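Local coordinates for ATP phosphoribosyltransferase (Methanobacterium thermoautotrophicum, PDB 2VD3), which probably catalyses the magnesium-dependent first step of histidine biosynthesis, condensing ATP with 5-phosphoribose 1-diphosphate to form phosphoribosyl-ATP, at residues Thr42-Ile47 with Ile200-Thr205; Arg6-Ser11 with Ala55-Phe60. All coordinates share one frame; numbering follows the deposited sequence.

Interaction 1. Residues Thr42-Ile47 with Ile200-Thr205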
ATOM      1  N   THR A  42     -17.788 -15.629  15.461  1.00 47.92           N
ATOM      2  CA  THR A  42     -17.779 -16.681  14.450  1.00 47.66           C
ATOM      3  C   THR A  42     -19.195 -17.213  14.280  1.00 47.71           C
ATOM      4  O   THR A  42     -20.115 -16.750  14.965  1.00 47.81           O
ATOM      5  CB  THR A  42     -16.831 -17.844  14.830  1.00 47.68           C
ATOM      6  OG1 THR A  42     -17.334 -18.518  15.990  1.00 47.47           O
ATOM      7  CG2 THR A  42     -15.433 -17.328  15.115  1.00 46.86           C
ATOM      8  N   GLN A  43     -19.373 -18.182  13.381  1.00 47.66           N
ATOM      9  CA  GLN A  43     -20.694 -18.791  13.148  1.00 47.31           C
ATOM     10  C   GLN A  43     -21.196 -19.578  14.356  1.00 47.13           C
ATOM     11  O   GLN A  43     -22.393 -19.850  14.468  1.00 47.40           O
ATOM     12  CB  GLN A  43     -20.699 -19.675  11.893  1.00 47.33           C
ATOM     13  CG  GLN A  43     -20.419 -18.949  10.581  1.00 47.14           C
ATOM     14  CD  GLN A  43     -21.432 -17.875  10.260  1.00 48.67           C
ATOM     15  OE1 GLN A  43     -22.641 -18.068  10.419  1.00 49.44           O
ATOM     16  NE2 GLN A  43     -20.947 -16.730   9.787  1.00 49.42           N
ATOM     17  N   HIS A  44     -20.285 -19.925  15.262  1.00 47.00           N
ATOM     18  CA  HIS A  44     -20.633 -20.590  16.514  1.00 46.91           C
ATOM     19  C   HIS A  44     -20.722 -19.565  17.649  1.00 46.91           C
ATOM     20  O   HIS A  44     -19.778 -18.819  17.885  1.00 46.89           O
ATOM     21  CB  HIS A  44     -19.599 -21.664  16.832  1.00 47.05           C
ATOM     22  CG  HIS A  44     -20.030 -22.637  17.884  1.00 47.28           C
ATOM     23  ND1 HIS A  44     -20.412 -22.249  19.151  1.00 47.06           N
ATOM     24  CD2 HIS A  44     -20.102 -23.989  17.866  1.00 47.30           C
ATOM     25  CE1 HIS A  44     -20.736 -23.319  19.856  1.00 47.45           C
ATOM     26  NE2 HIS A  44     -20.547 -24.389  19.103  1.00 47.18           N
ATOM     27  N   PRO A  45     -21.870 -19.505  18.344  1.00 47.24           N
ATOM     28  CA  PRO A  45     -22.090 -18.487  19.388  1.00 47.53           C
ATOM     29  C   PRO A  45     -21.119 -18.537  20.576  1.00 47.89           C
ATOM     30  O   PRO A  45     -21.053 -17.583  21.350  1.00 48.04           O
ATOM     31  CB  PRO A  45     -23.527 -18.768  19.857  1.00 47.29           C
ATOM     32  CG  PRO A  45     -24.156 -19.491  18.720  1.00 47.33           C
ATOM     33  CD  PRO A  45     -23.061 -20.355  18.168  1.00 47.16           C
ATOM     34  N   GLN A  46     -20.377 -19.631  20.718  1.00 48.28           N
ATOM     35  CA  GLN A  46     -19.449 -19.783  21.836  1.00 48.71           C
ATOM     36  C   GLN A  46     -17.985 -19.625  21.405  1.00 48.73           C
ATOM     37  O   GLN A  46     -17.071 -19.779  22.222  1.00 48.91           O
ATOM     38  CB  GLN A  46     -19.628 -21.149  22.505  1.00 48.64           C
ATOM     39  CG  GLN A  46     -21.009 -21.464  23.071  1.00 49.05           C
ATOM     40  CD  GLN A  46     -21.076 -22.902  23.579  1.00 49.46           C
ATOM     41  OE1 GLN A  46     -21.701 -23.767  22.962  1.00 50.34           O
ATOM     42  NE2 GLN A  46     -20.388 -23.169  24.680  1.00 50.18           N
ATOM     43  N   ILE A  47     -17.753 -19.340  20.129  1.00 48.35           N
ATOM     44  CA  ILE A  47     -16.391 -19.204  19.652  1.00 48.34           C
ATOM     45  C   ILE A  47     -16.127 -17.810  19.109  1.00 48.29           C
ATOM     46  O   ILE A  47     -16.804 -17.358  18.184  1.00 48.57           O
ATOM     47  CB  ILE A  47     -16.022 -20.291  18.590  1.00 48.56           C
ATOM     48  CG1 ILE A  47     -16.180 -21.698  19.189  1.00 48.28           C
ATOM     49  CG2 ILE A  47     -14.592 -20.080  18.070  1.00 47.29           C
ATOM     50  CD1 ILE A  47     -16.257 -22.804  18.169  1.00 48.44           C
ATOM     51  N   ILE A 200     -14.244 -27.308  23.176  1.00 47.54           N
ATOM     52  CA  ILE A 200     -12.920 -27.399  22.560  1.00 47.51           C
ATOM     53  C   ILE A 200     -12.880 -28.603  21.634  1.00 48.06           C
ATOM     54  O   ILE A 200     -12.494 -28.476  20.470  1.00 48.19           O
ATOM     55  CB  ILE A 200     -11.757 -27.397  23.599  1.00 47.49           C
ATOM     56  CG1 ILE A 200     -11.592 -25.993  24.196  1.00 46.42           C
ATOM     57  CG2 ILE A 200     -10.452 -27.875  22.962  1.00 46.83           C
ATOM     58  CD1 ILE A 200     -10.422 -25.831  25.135  1.00 46.81           C
ATOM     59  N   GLU A 201     -13.309 -29.758  22.142  1.00 48.59           N
ATOM     60  CA  GLU A 201     -13.389 -30.970  21.320  1.00 48.91           C
ATOM     61  C   GLU A 201     -14.381 -30.811  20.165  1.00 48.78           C
ATOM     62  O   GLU A 201     -14.231 -31.454  19.123  1.00 49.27           O
ATOM     63  CB  GLU A 201     -13.746 -32.196  22.163  1.00 48.99           C
ATOM     64  CG  GLU A 201     -12.632 -32.664  23.119  1.00 50.37           C
ATOM     65  CD  GLU A 201     -11.368 -33.142  22.406  1.00 51.11           C
ATOM     66  OE1 GLU A 201     -10.263 -32.860  22.913  1.00 50.91           O
ATOM     67  OE2 GLU A 201     -11.475 -33.798  21.349  1.00 51.61           O
ATOM     68  N   GLU A 202     -15.385 -29.956  20.346  1.00 48.28           N
ATOM     69  CA  GLU A 202     -16.333 -29.667  19.280  1.00 48.17           C
ATOM     70  C   GLU A 202     -15.633 -28.967  18.101  1.00 48.20           C
ATOM     71  O   GLU A 202     -15.777 -29.381  16.949  1.00 48.21           O
ATOM     72  CB  GLU A 202     -17.514 -28.843  19.799  1.00 47.93           C
ATOM     73  CG  GLU A 202     -18.577 -28.582  18.743  1.00 48.01           C
ATOM     74  CD  GLU A 202     -19.731 -27.744  19.245  1.00 48.49           C
ATOM     75  OE1 GLU A 202     -19.974 -27.725  20.474  1.00 49.21           O
ATOM     76  OE2 GLU A 202     -20.410 -27.112  18.403  1.00 48.22           O
ATOM     77  N   LEU A 203     -14.870 -27.920  18.402  1.00 48.04           N
ATOM     78  CA  LEU A 203     -14.072 -27.238  17.395  1.00 48.35           C
ATOM     79  C   LEU A 203     -12.994 -28.169  16.828  1.00 48.37           C
ATOM     80  O   LEU A 203     -12.739 -28.172  15.613  1.00 48.60           O
ATOM     81  CB  LEU A 203     -13.456 -25.947  17.963  1.00 48.15           C
ATOM     82  CG  LEU A 203     -12.615 -25.071  17.022  1.00 48.56           C
ATOM     83  CD1 LEU A 203     -13.383 -24.642  15.760  1.00 48.70           C
ATOM     84  CD2 LEU A 203     -12.099 -23.849  17.751  1.00 48.72           C
ATOM     85  N   ARG A 204     -12.388 -28.969  17.705  1.00 47.95           N
ATOM     86  CA  ARG A 204     -11.356 -29.922  17.304  1.00 47.72           C
ATOM     87  C   ARG A 204     -11.897 -30.964  16.326  1.00 47.79           C
ATOM     88  O   ARG A 204     -11.233 -31.285  15.345  1.00 47.84           O
ATOM     89  CB  ARG A 204     -10.766 -30.605  18.533  1.00 47.73           C
ATOM     90  CG  ARG A 204      -9.448 -31.306  18.320  1.00 46.93           C
ATOM     91  CD  ARG A 204      -9.021 -31.937  19.630  1.00 46.91           C
ATOM     92  NE  ARG A 204      -7.770 -32.681  19.535  1.00 46.76           N
ATOM     93  CZ  ARG A 204      -7.208 -33.332  20.553  1.00 47.58           C
ATOM     94  NH1 ARG A 204      -6.060 -33.978  20.375  1.00 47.71           N
ATOM     95  NH2 ARG A 204      -7.786 -33.343  21.752  1.00 46.57           N
ATOM     96  N   THR A 205     -13.096 -31.490  16.588  1.00 47.52           N
ATOM     97  CA  THR A 205     -13.728 -32.426  15.654  1.00 47.22           C
ATOM     98  C   THR A 205     -13.983 -31.753  14.302  1.00 46.85           C
ATOM     99  O   THR A 205     -13.736 -32.348  13.258  1.00 46.74           O
ATOM    100  CB  THR A 205     -15.049 -33.023  16.212  1.00 47.57           C
ATOM    101  OG1 THR A 205     -14.845 -33.483  17.555  1.00 47.82           O
ATOM    102  CG2 THR A 205     -15.526 -34.196  15.358  1.00 46.96           C
TER
HETATM  103  O   HOH W   1     -22.188 -26.128  22.558  1.00 55.68           O

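Interaction 2. Residues Arg6-Ser11 with Ala55-Phe60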
ATOM      1  N   ARG A   6     -11.928 -18.406  23.067  1.00 49.65           N
ATOM      2  CA  ARG A   6     -11.277 -17.450  22.208  1.00 48.99           C
ATOM      3  C   ARG A   6     -10.117 -18.164  21.536  1.00 48.35           C
ATOM      4  O   ARG A   6      -9.259 -18.740  22.208  1.00 48.19           O
ATOM      5  CB  ARG A   6     -10.800 -16.246  23.032  1.00 48.89           C
ATOM      6  CG  ARG A   6     -10.113 -15.151  22.224  1.00 49.28           C
ATOM      7  CD  ARG A   6      -9.444 -14.121  23.128  1.00 49.27           C
ATOM      8  NE  ARG A   6     -10.443 -13.238  23.716  1.00 51.05           N
ATOM      9  CZ  ARG A   6     -10.296 -12.563  24.850  1.00 51.15           C
ATOM     10  NH1 ARG A   6     -11.288 -11.804  25.286  1.00 50.04           N
ATOM     11  NH2 ARG A   6      -9.170 -12.654  25.553  1.00 52.90           N
ATOM     12  N   ILE A   7     -10.118 -18.152  20.207  1.00 47.90           N
ATOM     13  CA  ILE A   7      -9.010 -18.703  19.422  1.00 47.43           C
ATOM     14  C   ILE A   7      -8.166 -17.611  18.753  1.00 47.13           C
ATOM     15  O   ILE A   7      -8.689 -16.711  18.072  1.00 47.14           O
ATOM     16  CB  ILE A   7      -9.471 -19.780  18.400  1.00 47.41           C
ATOM     17  CG1 ILE A   7      -8.305 -20.237  17.515  1.00 47.81           C
ATOM     18  CG2 ILE A   7     -10.623 -19.291  17.553  1.00 47.00           C
ATOM     19  CD1 ILE A   7      -8.368 -21.732  17.150  1.00 48.46           C
ATOM     20  N   ALA A   8      -6.859 -17.710  18.971  1.00 46.49           N
ATOM     21  CA  ALA A   8      -5.891 -16.784  18.426  1.00 46.25           C
ATOM     22  C   ALA A   8      -5.521 -17.203  17.011  1.00 46.18           C
ATOM     23  O   ALA A   8      -5.049 -18.312  16.778  1.00 46.04           O
ATOM     24  CB  ALA A   8      -4.656 -16.723  19.318  1.00 46.10           C
ATOM     25  N   VAL A   9      -5.757 -16.311  16.063  1.00 46.45           N
ATOM     26  CA  VAL A   9      -5.533 -16.609  14.651  1.00 46.75           C
ATOM     27  C   VAL A   9      -4.602 -15.545  14.096  1.00 46.88           C
ATOM     28  O   VAL A   9      -4.786 -14.362  14.380  1.00 46.86           O
ATOM     29  CB  VAL A   9      -6.883 -16.656  13.878  1.00 47.00           C
ATOM     30  CG1 VAL A   9      -6.684 -16.719  12.366  1.00 46.47           C
ATOM     31  CG2 VAL A   9      -7.732 -17.837  14.372  1.00 46.85           C
ATOM     32  N   PRO A  10      -3.565 -15.960  13.349  1.00 47.52           N
ATOM     33  CA  PRO A  10      -2.634 -14.985  12.777  1.00 47.99           C
ATOM     34  C   PRO A  10      -3.333 -13.940  11.926  1.00 48.75           C
ATOM     35  O   PRO A  10      -4.293 -14.258  11.211  1.00 48.75           O
ATOM     36  CB  PRO A  10      -1.686 -15.855  11.949  1.00 47.84           C
ATOM     37  CG  PRO A  10      -1.716 -17.166  12.672  1.00 47.50           C
ATOM     38  CD  PRO A  10      -3.156 -17.342  13.031  1.00 47.16           C
ATOM     39  N   SER A  11      -2.857 -12.701  12.037  1.00 49.71           N
ATOM     40  CA  SER A  11      -3.459 -11.538  11.382  1.00 50.54           C
ATOM     41  C   SER A  11      -2.816 -11.221  10.043  1.00 51.36           C
ATOM     42  O   SER A  11      -3.481 -10.723   9.133  1.00 51.65           O
ATOM     43  CB  SER A  11      -3.364 -10.313  12.288  1.00 50.59           C
ATOM     44  OG  SER A  11      -2.114 -10.276  12.954  1.00 50.14           O
ATOM     45  N   ALA A  55       3.892 -14.769  16.036  1.00 41.79           N
ATOM     46  CA  ALA A  55       4.952 -15.045  16.999  1.00 41.62           C
ATOM     47  C   ALA A  55       4.487 -14.848  18.442  1.00 41.68           C
ATOM     48  O   ALA A  55       5.142 -15.317  19.374  1.00 41.70           O
ATOM     49  CB  ALA A  55       6.190 -14.204  16.703  1.00 41.13           C
ATOM     50  N   ASP A  56       3.360 -14.164  18.615  1.00 41.64           N
ATOM     51  CA  ASP A  56       2.807 -13.878  19.937  1.00 42.10           C
ATOM     52  C   ASP A  56       1.788 -14.927  20.374  1.00 42.39           C
ATOM     53  O   ASP A  56       1.458 -15.036  21.552  1.00 43.07           O
ATOM     54  CB  ASP A  56       2.133 -12.499  19.936  1.00 42.31           C
ATOM     55  CG  ASP A  56       3.117 -11.359  19.869  1.00 42.41           C
ATOM     56  OD1 ASP A  56       2.756 -10.320  19.293  1.00 44.29           O
ATOM     57  OD2 ASP A  56       4.238 -11.472  20.406  1.00 43.96           O
ATOM     58  N   ILE A  57       1.280 -15.699  19.420  1.00 42.65           N
ATOM     59  CA  ILE A  57       0.267 -16.709  19.722  1.00 42.60           C
ATOM     60  C   ILE A  57       0.702 -17.800  20.737  1.00 42.92           C
ATOM     61  O   ILE A  57      -0.077 -18.165  21.612  1.00 43.09           O
ATOM     62  CB  ILE A  57      -0.329 -17.311  18.432  1.00 42.64           C
ATOM     63  CG1 ILE A  57      -1.037 -16.202  17.630  1.00 42.82           C
ATOM     64  CG2 ILE A  57      -1.272 -18.453  18.766  1.00 41.80           C
ATOM     65  CD1 ILE A  57      -1.767 -16.648  16.363  1.00 41.81           C
ATOM     66  N   PRO A  58       1.931 -18.334  20.626  1.00 43.11           N
ATOM     67  CA  PRO A  58       2.320 -19.276  21.677  1.00 43.21           C
ATOM     68  C   PRO A  58       2.126 -18.718  23.105  1.00 43.63           C
ATOM     69  O   PRO A  58       1.490 -19.369  23.930  1.00 43.42           O
ATOM     70  CB  PRO A  58       3.794 -19.539  21.368  1.00 42.84           C
ATOM     71  CG  PRO A  58       3.879 -19.375  19.915  1.00 43.16           C
ATOM     72  CD  PRO A  58       2.984 -18.208  19.601  1.00 43.02           C
ATOM     73  N   GLU A  59       2.635 -17.513  23.369  1.00 44.27           N
ATOM     74  CA  GLU A  59       2.482 -16.865  24.674  1.00 44.95           C
ATOM     75  C   GLU A  59       1.033 -16.533  25.071  1.00 44.67           C
ATOM     76  O   GLU A  59       0.641 -16.801  26.208  1.00 44.52           O
ATOM     77  CB  GLU A  59       3.370 -15.617  24.777  1.00 45.23           C
ATOM     78  CG  GLU A  59       4.861 -15.949  24.926  1.00 47.75           C
ATOM     79  CD  GLU A  59       5.170 -16.769  26.170  1.00 49.69           C
ATOM     80  OE1 GLU A  59       5.429 -16.167  27.229  1.00 52.83           O
ATOM     81  OE2 GLU A  59       5.171 -18.014  26.094  1.00 50.58           O
ATOM     82  N   PHE A  60       0.249 -15.967  24.148  1.00 44.15           N
ATOM     83  CA  PHE A  60      -1.159 -15.679  24.427  1.00 43.96           C
ATOM     84  C   PHE A  60      -1.901 -16.933  24.874  1.00 43.95           C
ATOM     85  O   PHE A  60      -2.765 -16.880  25.772  1.00 44.04           O
ATOM     86  CB  PHE A  60      -1.883 -15.069  23.216  1.00 43.94           C
ATOM     87  CG  PHE A  60      -1.423 -13.678  22.846  1.00 44.11           C
ATOM     88  CD1 PHE A  60      -0.680 -12.897  23.735  1.00 43.67           C
ATOM     89  CD2 PHE A  60      -1.758 -13.135  21.596  1.00 42.79           C
ATOM     90  CE1 PHE A  60      -0.270 -11.603  23.374  1.00 43.82           C
ATOM     91  CE2 PHE A  60      -1.360 -11.850  21.240  1.00 42.25           C
ATOM     92  CZ  PHE A  60      -0.615 -11.083  22.124  1.00 42.65           C
TER

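Interaction 1. Residues Thr42-Ile47 with Ile200-Thr205
I47 and L203 make the apolar half of this contact, and H44 and E202 make the polar half. The two branched side chains meet slantwise at their methyl ends, with I47 CD1 4.2 Å from L203 CD1, and both also lean on I5 of strand 5-10. Nearer the surface, H44 NE2 donates to E202 OE2 over 2.8 Å in a bent hydrogen bond (131° at the hydrogen). The oxygen lies at the edge of the imidazole, in its plane, whereas the carboxylate is approached from above its own plane. E202 reaches this far because its CG stands anti to the backbone N (chi1 -177°) and the chain stays extended beyond it. The other ring nitrogen, H44 ND1, accepts from Q46 N at 3.1 Å, almost in the ring plane; held at both nitrogens, the ring is probably fixed in its rotation, and the pattern is consistent with a neutral imidazole carrying its proton on NE2. F265 of a second subunit packs against E202. I47 N bonds back to H44 O, closing a type I turn. The whole is a β-hairpin loop, joining strands 39-42 and 47-52, docked through a His-carboxylate hydrogen bond onto helix 197-212.

Interaction 2. Residues Arg6-Ser11 with Ala55-Phe60
Buried apolar packing of a helix start on a β-strand joins I57, in the first turn of helix 57-63, to A8 and P10 of strand 5-10. One isoleucine does nearly all the work, dividing its branches between two neighbours. I57 CG2 rests 3.8 Å from A8 CB, and the same A8 CB is 4.0 Å from I57 CG1. The longer branch runs on to the end of the strand: with CG1 anti to the carbonyl carbon (chi1 -62°), I57 CD1 comes 3.6 Å from P10 N and 3.7 Å from P10 CD, its side chain crossing that of P10 at about a right angle. A8 points at the helix with a single methyl, so the backbones can approach to 6.3 Å between A8 CA and I57 CA. With an alanine here the CD1 and CG2 contacts vanish, which would probably open a gap against P10 and take away part of the apolar cover of A8. Helix 57-63 is the connection of a β-α-β crossover between parallel strands 47-52 and 68-72, with strand 5-10 lying between them; I57 also touches T71 of strand 68-72, while F60 covers M50 and S52 of strand 47-52.

Strand 5-10 ties the two interactions together by the alternation of its side chains. A8 turns to helix 57-63 in interaction 2, whereas I5 and I7 meet I47 of interaction 1, where I47 CG2 lies 4.1 Å from I7 CG2. The contact centres are about 17 Å apart; helices 57-63 and 197-212 both pack on the strand, the latter through L203 on I5. Bound magnesium ions lie about 10 Å from the side chain of H44 and about 13 Å from that of V9, so neither residue ligates them; an imidazole, probably from the crystallisation liquor, sits about 4 Å from H44. The inhibitor histidine occupies a different place, lined by residues such as T239, T242 and H256 of the C-terminal, GlnB-like part.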